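Local coordinates for protein restriction endonuclease S subunits (Thermoanaerobacter tengcongensis, PDB 3OKG) that probably serves as the DNA-recognising specificity subunit of a type I restriction-modification methyltransferase, working together with M subunits, at residues T249-F260 / T272-V283; G234-S244 / I309-R319. All coordinates share one frame; numbering follows the deposited sequence.

Interaction 1 of 2, residues T249-F260 / T272-V283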
loop_
_atom_site.group_PDB
_atom_site.type_symbol
_atom_site.label_atom_id
_atom_site.label_comp_id
_atom_site.label_asym_id
_atom_site.label_seq_id
_atom_site.Cartn_x
_atom_site.Cartn_y
_atom_site.Cartn_z
ATOM N N THR A 249 38.217 20.214 3.390
ATOM C CA THR A 249 37.910 20.591 4.768
ATOM C C THR A 249 36.783 19.658 5.188
ATOM O O THR A 249 36.352 19.675 6.343
ATOM C CB THR A 249 37.443 22.045 5.001
ATOM O OG1 THR A 249 36.244 22.286 4.261
ATOM C CG2 THR A 249 38.511 23.023 4.545
ATOM N N TYR A 250 36.320 18.848 4.240
ATOM C CA TYR A 250 35.405 17.739 4.525
ATOM C C TYR A 250 36.129 16.541 5.135
ATOM O O TYR A 250 37.231 16.184 4.709
ATOM C CB TYR A 250 34.705 17.277 3.257
ATOM C CG TYR A 250 34.087 18.388 2.457
ATOM C CD1 TYR A 250 33.174 19.267 3.036
ATOM C CD2 TYR A 250 34.405 18.554 1.115
ATOM C CE1 TYR A 250 32.602 20.295 2.292
ATOM C CE2 TYR A 250 33.837 19.570 0.366
ATOM C CZ TYR A 250 32.937 20.437 0.956
ATOM O OH TYR A 250 32.381 21.448 0.201
ATOM N N ASN A 251 35.482 15.921 6.118
ATOM C CA ASN A 251 36.016 14.763 6.828
ATOM C C ASN A 251 34.874 13.932 7.404
ATOM O O ASN A 251 33.724 14.383 7.437
ATOM C CB ASN A 251 36.888 15.223 7.985
ATOM C CG ASN A 251 36.112 16.039 8.999
ATOM O OD1 ASN A 251 35.980 17.260 8.859
ATOM N ND2 ASN A 251 35.586 15.369 10.025
ATOM N N PHE A 252 35.192 12.726 7.870
ATOM C CA PHE A 252 34.218 11.899 8.576
ATOM C C PHE A 252 34.681 11.642 9.990
ATOM O O PHE A 252 34.296 10.643 10.600
ATOM C CB PHE A 252 33.991 10.569 7.856
ATOM C CG PHE A 252 33.445 10.730 6.471
ATOM C CD1 PHE A 252 32.077 10.740 6.247
ATOM C CD2 PHE A 252 34.295 10.892 5.394
ATOM C CE1 PHE A 252 31.570 10.901 4.966
ATOM C CE2 PHE A 252 33.797 11.053 4.110
ATOM C CZ PHE A 252 32.430 11.057 3.893
ATOM N N GLU A 253 35.502 12.551 10.512
ATOM C CA GLU A 253 36.089 12.383 11.838
ATOM C C GLU A 253 35.405 13.266 12.873
ATOM O O GLU A 253 35.917 13.448 13.982
ATOM C CB GLU A 253 37.596 12.681 11.814
ATOM C CG GLU A 253 38.306 12.345 10.502
ATOM C CD GLU A 253 37.837 11.033 9.882
ATOM O OE1 GLU A 253 37.461 11.045 8.684
ATOM O OE2 GLU A 253 37.834 9.997 10.587
ATOM N N GLY A 254 34.250 13.816 12.512
ATOM C CA GLY A 254 33.527 14.702 13.409
ATOM C C GLY A 254 34.258 16.010 13.675
ATOM O O GLY A 254 34.114 16.621 14.737
ATOM N N ASN A 255 35.049 16.444 12.701
ATOM C CA ASN A 255 35.813 17.676 12.844
ATOM C C ASN A 255 35.061 18.883 12.278
ATOM O O ASN A 255 34.983 19.073 11.054
ATOM C CB ASN A 255 37.188 17.533 12.190
ATOM C CG ASN A 255 37.952 16.317 12.694
ATOM O OD1 ASN A 255 37.949 16.016 13.889
ATOM N ND2 ASN A 255 38.611 15.613 11.779
ATOM N N GLY A 256 34.523 19.696 13.184
ATOM C CA GLY A 256 33.737 20.861 12.810
ATOM C C GLY A 256 32.246 20.612 12.963
ATOM O O GLY A 256 31.762 20.363 14.072
ATOM N N LEU A 257 31.519 20.665 11.848
ATOM C CA LEU A 257 30.062 20.544 11.866
ATOM C C LEU A 257 29.581 19.775 10.650
ATOM O O LEU A 257 30.217 19.833 9.591
ATOM C CB LEU A 257 29.408 21.938 11.861
ATOM C CG LEU A 257 29.531 22.802 13.114
ATOM C CD1 LEU A 257 28.894 24.158 12.869
ATOM C CD2 LEU A 257 28.899 22.106 14.317
ATOM N N PRO A 258 28.441 19.070 10.782
ATOM C CA PRO A 258 27.900 18.390 9.597
ATOM C C PRO A 258 27.711 19.396 8.480
ATOM O O PRO A 258 27.422 20.566 8.750
ATOM C CB PRO A 258 26.552 17.841 10.083
ATOM C CG PRO A 258 26.716 17.719 11.578
ATOM C CD PRO A 258 27.625 18.847 11.988
ATOM N N PHE A 259 27.872 18.957 7.240
ATOM C CA PHE A 259 27.794 19.874 6.114
ATOM C C PHE A 259 26.753 19.381 5.138
ATOM O O PHE A 259 26.753 18.205 4.754
ATOM C CB PHE A 259 29.156 20.016 5.413
ATOM C CG PHE A 259 29.088 20.750 4.094
ATOM C CD1 PHE A 259 29.142 22.132 4.052
ATOM C CD2 PHE A 259 28.975 20.052 2.902
ATOM C CE1 PHE A 259 29.079 22.806 2.833
ATOM C CE2 PHE A 259 28.907 20.706 1.685
ATOM C CZ PHE A 259 28.962 22.095 1.650
ATOM N N PHE A 260 25.858 20.280 4.742
ATOM C CA PHE A 260 24.828 19.922 3.780
ATOM C C PHE A 260 24.917 20.810 2.548
ATOM O O PHE A 260 24.725 22.033 2.616
ATOM C CB PHE A 260 23.433 19.990 4.428
ATOM C CG PHE A 260 23.341 19.263 5.745
ATOM C CD1 PHE A 260 23.451 17.879 5.799
ATOM C CD2 PHE A 260 23.145 19.960 6.930
ATOM C CE1 PHE A 260 23.368 17.213 7.005
ATOM C CE2 PHE A 260 23.057 19.297 8.152
ATOM C CZ PHE A 260 23.170 17.918 8.187
ATOM N N THR A 272 20.052 14.369 7.814
ATOM C CA THR A 272 20.903 13.561 8.655
ATOM C C THR A 272 22.356 13.708 8.212
ATOM O O THR A 272 22.679 13.664 7.009
ATOM C CB THR A 272 20.448 12.106 8.712
ATOM O OG1 THR A 272 21.427 11.338 9.423
ATOM C CG2 THR A 272 20.250 11.562 7.307
ATOM N N PRO A 273 23.223 13.945 9.194
ATOM C CA PRO A 273 24.660 14.197 9.039
ATOM C C PRO A 273 25.355 13.021 8.353
ATOM O O PRO A 273 25.187 11.877 8.772
ATOM C CB PRO A 273 25.152 14.335 10.484
ATOM C CG PRO A 273 23.944 14.661 11.280
ATOM C CD PRO A 273 22.800 13.974 10.603
ATOM N N ARG A 274 26.109 13.312 7.301
ATOM C CA ARG A 274 26.820 12.291 6.544
ATOM C C ARG A 274 28.295 12.640 6.477
ATOM O O ARG A 274 29.156 11.773 6.611
ATOM C CB ARG A 274 26.262 12.212 5.126
ATOM C CG ARG A 274 24.790 11.847 5.052
ATOM C CD ARG A 274 24.608 10.502 4.400
ATOM N NE ARG A 274 23.230 10.278 3.974
ATOM C CZ ARG A 274 22.255 9.888 4.790
ATOM N NH1 ARG A 274 22.514 9.691 6.075
ATOM N NH2 ARG A 274 21.024 9.700 4.326
ATOM N N ILE A 275 28.577 13.921 6.264
ATOM C CA ILE A 275 29.947 14.407 6.117
ATOM C C ILE A 275 30.108 15.733 6.864
ATOM O O ILE A 275 29.172 16.539 6.935
ATOM C CB ILE A 275 30.311 14.568 4.622
ATOM C CG1 ILE A 275 31.815 14.763 4.418
ATOM C CG2 ILE A 275 29.548 15.712 3.992
ATOM C CD1 ILE A 275 32.177 14.918 2.953
ATOM N N TRP A 276 31.287 15.941 7.443
ATOM C CA TRP A 276 31.571 17.141 8.223
ATOM C C TRP A 276 32.429 18.140 7.450
ATOM O O TRP A 276 33.038 17.794 6.435
ATOM C CB TRP A 276 32.303 16.777 9.503
ATOM C CG TRP A 276 31.441 16.491 10.663
ATOM C CD1 TRP A 276 31.459 17.131 11.871
ATOM C CD2 TRP A 276 30.438 15.472 10.760
ATOM N NE1 TRP A 276 30.522 16.578 12.714
ATOM C CE2 TRP A 276 29.883 15.557 12.056
ATOM C CE3 TRP A 276 29.951 14.503 9.877
ATOM C CZ2 TRP A 276 28.869 14.710 12.488
ATOM C CZ3 TRP A 276 28.946 13.661 10.309
ATOM C CH2 TRP A 276 28.415 13.768 11.604
ATOM N N CYS A 277 32.480 19.375 7.945
ATOM C CA CYS A 277 33.376 20.398 7.399
ATOM C C CYS A 277 34.135 21.061 8.533
ATOM O O CYS A 277 33.537 21.681 9.410
ATOM C CB CYS A 277 32.613 21.450 6.591
ATOM S SG CYS A 277 33.613 22.926 6.148
ATOM N N SER A 278 35.458 20.916 8.523
ATOM C CA SER A 278 36.297 21.427 9.601
ATOM C C SER A 278 36.408 22.964 9.566
ATOM O O SER A 278 37.031 23.572 10.440
ATOM C CB SER A 278 37.697 20.810 9.498
ATOM O OG SER A 278 38.262 21.135 8.238
ATOM N N ALA A 279 35.808 23.587 8.553
ATOM C CA ALA A 279 35.896 25.040 8.398
ATOM C C ALA A 279 34.531 25.680 8.160
ATOM O O ALA A 279 34.321 26.308 7.125
ATOM C CB ALA A 279 36.850 25.402 7.253
ATOM N N PRO A 280 33.613 25.533 9.126
ATOM C CA PRO A 280 32.216 25.977 9.012
ATOM C C PRO A 280 32.092 27.442 8.602
ATOM O O PRO A 280 32.432 28.323 9.387
ATOM C CB PRO A 280 31.682 25.817 10.439
ATOM C CG PRO A 280 32.592 24.855 11.098
ATOM C CD PRO A 280 33.930 25.036 10.475
ATOM N N GLN A 281 31.584 27.688 7.403
ATOM C CA GLN A 281 31.478 29.037 6.862
ATOM C C GLN A 281 30.122 29.711 7.121
ATOM O O GLN A 281 30.048 30.801 7.690
ATOM C CB GLN A 281 31.654 28.969 5.343
ATOM C CG GLN A 281 32.383 30.129 4.701
ATOM C CD GLN A 281 33.016 29.732 3.374
ATOM O OE1 GLN A 281 32.558 30.137 2.305
ATOM N NE2 GLN A 281 34.063 28.915 3.440
ATOM N N LYS A 282 29.056 29.050 6.694
ATOM C CA LYS A 282 27.702 29.570 6.862
ATOM C C LYS A 282 26.989 28.587 7.791
ATOM O O LYS A 282 26.806 27.426 7.442
ATOM C CB LYS A 282 26.970 29.682 5.526
ATOM C CG LYS A 282 27.555 30.719 4.569
ATOM C CD LYS A 282 27.528 32.123 5.173
ATOM C CE LYS A 282 27.621 33.200 4.091
ATOM N NZ LYS A 282 27.824 34.562 4.668
ATOM N N VAL A 283 26.597 29.040 8.976
ATOM C CA VAL A 283 26.083 28.111 9.989
ATOM C C VAL A 283 24.585 28.247 10.223
ATOM O O VAL A 283 24.066 29.352 10.366
ATOM C CB VAL A 283 26.828 28.281 11.328
ATOM C CG1 VAL A 283 26.244 27.373 12.392
ATOM C CG2 VAL A 283 28.325 28.005 11.131
HETATM O O HOH W 1 26.125 15.545 5.322
#

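Interaction 2 of 2, residues G234-S244 / I309-R319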
loop_
_atom_site.group_PDB
_atom_site.type_symbol
_atom_site.label_atom_id
_atom_site.label_comp_id
_atom_site.label_asym_id
_atom_site.label_seq_id
_atom_site.Cartn_x
_atom_site.Cartn_y
_atom_site.Cartn_z
ATOM N N GLY A 234 12.657 39.435 5.078
ATOM C CA GLY A 234 13.878 40.086 5.565
ATOM C C GLY A 234 13.708 40.810 6.897
ATOM O O GLY A 234 14.634 40.878 7.701
ATOM N N GLU A 235 12.516 41.344 7.162
ATOM C CA GLU A 235 12.294 42.105 8.401
ATOM C C GLU A 235 12.207 41.260 9.651
ATOM O O GLU A 235 12.484 41.742 10.754
ATOM C CB GLU A 235 10.965 42.872 8.329
ATOM C CG GLU A 235 10.826 43.855 7.199
ATOM C CD GLU A 235 9.533 44.624 7.316
ATOM O OE1 GLU A 235 9.397 45.402 8.292
ATOM O OE2 GLU A 235 8.657 44.435 6.443
ATOM N N VAL A 236 11.739 40.020 9.501
ATOM C CA VAL A 236 11.460 39.189 10.662
ATOM C C VAL A 236 12.267 37.862 10.630
ATOM O O VAL A 236 11.978 36.923 11.374
ATOM C CB VAL A 236 9.934 38.928 10.735
ATOM C CG1 VAL A 236 9.192 40.277 10.938
ATOM C CG2 VAL A 236 9.457 38.296 9.432
ATOM N N CYS A 237 13.291 37.817 9.786
ATOM C CA CYS A 237 14.045 36.587 9.557
ATOM C C CYS A 237 15.475 36.904 9.114
ATOM O O CYS A 237 15.690 37.735 8.221
ATOM C CB CYS A 237 13.325 35.742 8.495
ATOM S SG CYS A 237 13.795 33.997 8.468
ATOM N N ASP A 238 16.457 36.265 9.754
ATOM C CA ASP A 238 17.840 36.353 9.282
ATOM C C ASP A 238 17.997 35.370 8.136
ATOM O O ASP A 238 17.581 34.211 8.247
ATOM C CB ASP A 238 18.827 35.987 10.389
ATOM C CG ASP A 238 18.760 36.933 11.567
ATOM O OD1 ASP A 238 18.449 38.116 11.355
ATOM O OD2 ASP A 238 19.012 36.490 12.704
ATOM N N ILE A 239 18.578 35.831 7.032
ATOM C CA ILE A 239 18.766 34.984 5.864
ATOM C C ILE A 239 20.257 34.823 5.578
ATOM O O ILE A 239 20.990 35.803 5.477
ATOM C CB ILE A 239 18.063 35.563 4.640
ATOM C CG1 ILE A 239 16.563 35.741 4.932
ATOM C CG2 ILE A 239 18.250 34.670 3.448
ATOM C CD1 ILE A 239 15.776 36.205 3.739
ATOM N N ILE A 240 20.680 33.579 5.430
ATOM C CA ILE A 240 22.087 33.200 5.294
ATOM C C ILE A 240 22.224 32.357 4.021
ATOM O O ILE A 240 21.681 31.260 3.961
ATOM C CB ILE A 240 22.483 32.310 6.496
ATOM C CG1 ILE A 240 22.297 33.064 7.819
ATOM C CG2 ILE A 240 23.901 31.771 6.356
ATOM C CD1 ILE A 240 20.964 32.775 8.530
ATOM N N MET A 241 22.906 32.858 2.991
ATOM C CA MET A 241 23.097 32.056 1.780
ATOM C C MET A 241 24.293 31.118 1.992
ATOM O O MET A 241 25.362 31.563 2.388
ATOM C CB MET A 241 23.362 32.932 0.556
ATOM C CG MET A 241 22.281 33.939 0.198
ATOM S SD MET A 241 20.697 33.186 -0.205
ATOM C CE MET A 241 19.996 33.124 1.426
ATOM N N GLY A 242 24.120 29.829 1.730
ATOM C CA GLY A 242 25.201 28.885 1.974
ATOM C C GLY A 242 26.369 29.070 1.009
ATOM O O GLY A 242 26.204 29.624 -0.087
ATOM N N GLN A 243 27.548 28.601 1.414
ATOM C CA GLN A 243 28.736 28.678 0.563
ATOM C C GLN A 243 29.511 27.372 0.593
ATOM O O GLN A 243 29.573 26.719 1.628
ATOM C CB GLN A 243 29.698 29.749 1.062
ATOM C CG GLN A 243 29.229 31.187 1.005
ATOM C CD GLN A 243 30.337 32.112 1.456
ATOM O OE1 GLN A 243 30.263 32.727 2.521
ATOM N NE2 GLN A 243 31.404 32.175 0.665
ATOM N N SER A 244 30.131 27.032 -0.531
ATOM C CA SER A 244 31.041 25.891 -0.593
ATOM C C SER A 244 32.372 26.237 0.066
ATOM O O SER A 244 33.076 27.142 -0.387
ATOM C CB SER A 244 31.273 25.464 -2.046
ATOM O OG SER A 244 31.732 26.549 -2.830
ATOM N N ILE A 309 26.064 24.936 5.642
ATOM C CA ILE A 309 25.375 24.749 4.380
ATOM C C ILE A 309 26.157 25.298 3.196
ATOM O O ILE A 309 26.847 26.315 3.311
ATOM C CB ILE A 309 23.996 25.442 4.440
ATOM C CG1 ILE A 309 24.159 26.934 4.800
ATOM C CG2 ILE A 309 23.113 24.743 5.487
ATOM C CD1 ILE A 309 22.901 27.778 4.575
ATOM N N GLY A 310 26.021 24.634 2.052
ATOM C CA GLY A 310 26.728 25.025 0.850
ATOM C C GLY A 310 25.892 25.748 -0.185
ATOM O O GLY A 310 24.748 26.136 0.066
ATOM N N ARG A 311 26.495 25.933 -1.356
ATOM C CA ARG A 311 25.886 26.590 -2.518
ATOM C C ARG A 311 24.385 26.407 -2.668
ATOM O O ARG A 311 23.696 27.293 -3.172
ATOM C CB ARG A 311 26.475 25.996 -3.801
ATOM C CG ARG A 311 27.535 26.781 -4.531
ATOM C CD ARG A 311 27.454 26.354 -5.990
ATOM N NE ARG A 311 28.721 26.360 -6.711
ATOM C CZ ARG A 311 28.883 25.820 -7.918
ATOM N NH1 ARG A 311 27.857 25.234 -8.527
ATOM N NH2 ARG A 311 30.066 25.862 -8.516
ATOM N N GLY A 312 23.894 25.224 -2.310
ATOM C CA GLY A 312 22.550 24.821 -2.682
ATOM C C GLY A 312 21.464 25.255 -1.719
ATOM O O GLY A 312 20.271 25.216 -2.059
ATOM N N LEU A 313 21.879 25.662 -0.523
ATOM C CA LEU A 313 20.948 25.984 0.555
ATOM C C LEU A 313 21.012 27.446 0.989
ATOM O O LEU A 313 22.039 28.107 0.834
ATOM C CB LEU A 313 21.258 25.120 1.773
ATOM C CG LEU A 313 21.080 23.612 1.571
ATOM C CD1 LEU A 313 21.342 22.883 2.857
ATOM C CD2 LEU A 313 19.671 23.332 1.056
ATOM N N ALA A 314 19.897 27.940 1.521
ATOM C CA ALA A 314 19.905 29.106 2.395
ATOM C C ALA A 314 19.350 28.640 3.748
ATOM O O ALA A 314 18.580 27.689 3.804
ATOM C CB ALA A 314 19.041 30.220 1.804
ATOM N N ALA A 315 19.767 29.277 4.838
ATOM C CA ALA A 315 19.138 29.044 6.136
ATOM C C ALA A 315 18.369 30.301 6.578
ATOM O O ALA A 315 18.857 31.427 6.420
ATOM C CB ALA A 315 20.165 28.664 7.167
ATOM N N LEU A 316 17.169 30.108 7.113
ATOM C CA LEU A 316 16.307 31.215 7.546
ATOM C C LEU A 316 16.112 31.113 9.036
ATOM O O LEU A 316 15.628 30.090 9.552
ATOM C CB LEU A 316 14.945 31.127 6.855
ATOM C CG LEU A 316 15.052 30.826 5.362
ATOM C CD1 LEU A 316 13.678 30.454 4.797
ATOM C CD2 LEU A 316 15.629 32.018 4.637
ATOM N N ARG A 317 16.521 32.146 9.752
ATOM C CA ARG A 317 16.423 32.092 11.199
ATOM C C ARG A 317 15.431 33.136 11.647
ATOM O O ARG A 317 15.720 34.331 11.584
ATOM C CB ARG A 317 17.765 32.336 11.871
ATOM C CG ARG A 317 17.696 32.122 13.380
ATOM C CD ARG A 317 19.066 32.191 14.027
ATOM N NE ARG A 317 19.943 31.102 13.590
ATOM C CZ ARG A 317 21.187 31.264 13.142
ATOM N NH1 ARG A 317 21.728 32.476 13.077
ATOM N NH2 ARG A 317 21.896 30.212 12.770
ATOM N N PRO A 318 14.247 32.684 12.073
ATOM C CA PRO A 318 13.162 33.591 12.458
ATOM C C PRO A 318 13.584 34.486 13.616
ATOM O O PRO A 318 14.241 34.036 14.548
ATOM C CB PRO A 318 12.062 32.649 12.931
ATOM C CG PRO A 318 12.343 31.343 12.239
ATOM C CD PRO A 318 13.843 31.268 12.111
ATOM N N ARG A 319 13.203 35.752 13.558
ATOM C CA ARG A 319 13.411 36.647 14.684
ATOM C C ARG A 319 12.282 36.413 15.663
ATOM O O ARG A 319 11.433 35.550 15.429
ATOM C CB ARG A 319 13.494 38.098 14.185
ATOM C CG ARG A 319 14.692 38.263 13.255
ATOM C CD ARG A 319 15.033 39.703 12.905
ATOM N NE ARG A 319 15.903 39.731 11.726
ATOM C CZ ARG A 319 16.250 40.828 11.061
ATOM N NH1 ARG A 319 15.814 42.021 11.454
ATOM N NH2 ARG A 319 17.040 40.729 9.996
HETATM O O HOH W 2 15.882 43.728 8.599
HETATM O O HOH W 3 23.432 29.959 -1.518
#

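Interaction 1 of 2, residues T249-F260 / T272-V283
Trp276 lies flat between Gly254 and Pro258, one on each face of its indole. Gly254 CA sits over the five-membered ring, 3.6 Å from its centroid and 16° off the normal, a CH-pi contact. The opposite face takes the pyrrolidine of Pro258, which runs alongside the indole: its CD makes a second CH-pi contact, and its CG lies 3.8 Å from Trp276 CZ2. With just an alanine methyl at Trp276, the space between Gly254 and Pro258 would probably be left unfilled and the loop at Gly254 would lose the ring face it packs on. Beyond the indole, Ile275 extends its chain with CG1 anti to the backbone N (chi1 -167°), which carries CD1 to Tyr250 CB at 3.5 Å and lays CG1 over a face of the Phe252 ring, nearer its rim than its centre. Gly256 passes close to the opposite backbone: a beta carbon there would collide with Cys277 O and Ser278 CA. Backbone bonds run along both sides of residues 275-278. Asn251 and Trp276 exchange a pair on one side; on the other, Cys277 N reaches Leu257 O at 2.8 Å, its return bond from Leu257 N being weak, and Phe259 N binds Ile275 O. Water 1 bridges Phe259 O and Ile275 N. At the polar edge Thr249 O accepts two bonds from Ser278, a nearly straight one from N at 2.7 Å and one from OG at 3.1 Å on a lone pair in the carbonyl plane, while Thr249 OG1 bonds to Pro246 O. Strand 276-277 thus lies between strands 250-251 and 257-260, antiparallel to both, at one side of a mixed five-stranded sheet in the second DNA specificity domain.

Interaction 2 of 2, residues G234-S244 / I309-R319
Ile239 and Leu316 lie side by side on one face of an antiparallel strand pair, with Leu316 CD2 3.8 Å from Ile239 CG1. Cys237 continues this packed face: its SG, anti to the backbone N (chi1 -161°), swings over the neighbouring strand to Leu316 CB at 3.5 Å. Leu327 of helix 324-333 touches both Cys237 and Leu316, and helix 352-357 touches Ile239 and Met241, so two helices pack on this side. Hydrogen-bonded pairs alternate with the non-hydrogen-bonded pairs that carry this face. Asp238 and Arg317 exchange two backbone bonds, the one from Arg317 N to Asp238 O being nearly straight; Ile240 and Ala315 exchange another two. The axes of strands 237-241 and 313-318 run 163° apart, close to antiparallel. Just past strand 237-241, Gly242 N reaches Leu313 O at 2.8 Å, and a beta carbon on Gly242 would strike the carbonyls of Ile309, Gly310 and Leu313. Ile309 instead lays CG1 and CD1 against Gly242 CA, each at 3.6 Å.

The other end is polar and nearer solvent. Arg319, an exposed residue, binds Val236 O almost straight through its N, while its side chain, extended from CG to NE, runs back past residues 234-236. Its guanidinium meets Asp238 OD1 in a salt bridge, with NE at 3.0 Å, but both N-H bonds are weak and bent, the carboxylate and guanidinium planes lying 44° apart. Water 2 accepts a weak bond from Arg319 NH1 and donates to Gly234 O. Arg317, on the same face as Asp238, has its salt bridge with Asp288. The division implies that backbone bonds and apolar packing fix the strand register, whereas the skewed ion pair at the partly exposed end probably adds a softer electrostatic hold.

How the interactions relate
Interaction 1 is largely a surface contact, with four of its 21 touching residues buried, whereas interaction 2 is partly buried, with nine of 21. Both belong to the same DNA specificity domain, their centres about 17 Å apart, and interaction 1 is nested within the chain loop that interaction 2 closes. Their main strands belong to different sheets: 249-260/272-283 joins short strands around an aromatic side chain and a glycine-containing loop, while 234-244/309-319 pairs longer strands beneath helices and ends in an ion pair. Segment 309-319 starts at the end of strand 307-309 of interaction 1's sheet, where probable hydrogen bonds, Phe260 O to Gly310 N (3.0 Å) and Lys282 O to Ile309 N (3.2 Å), join the contacts before strand 313-318.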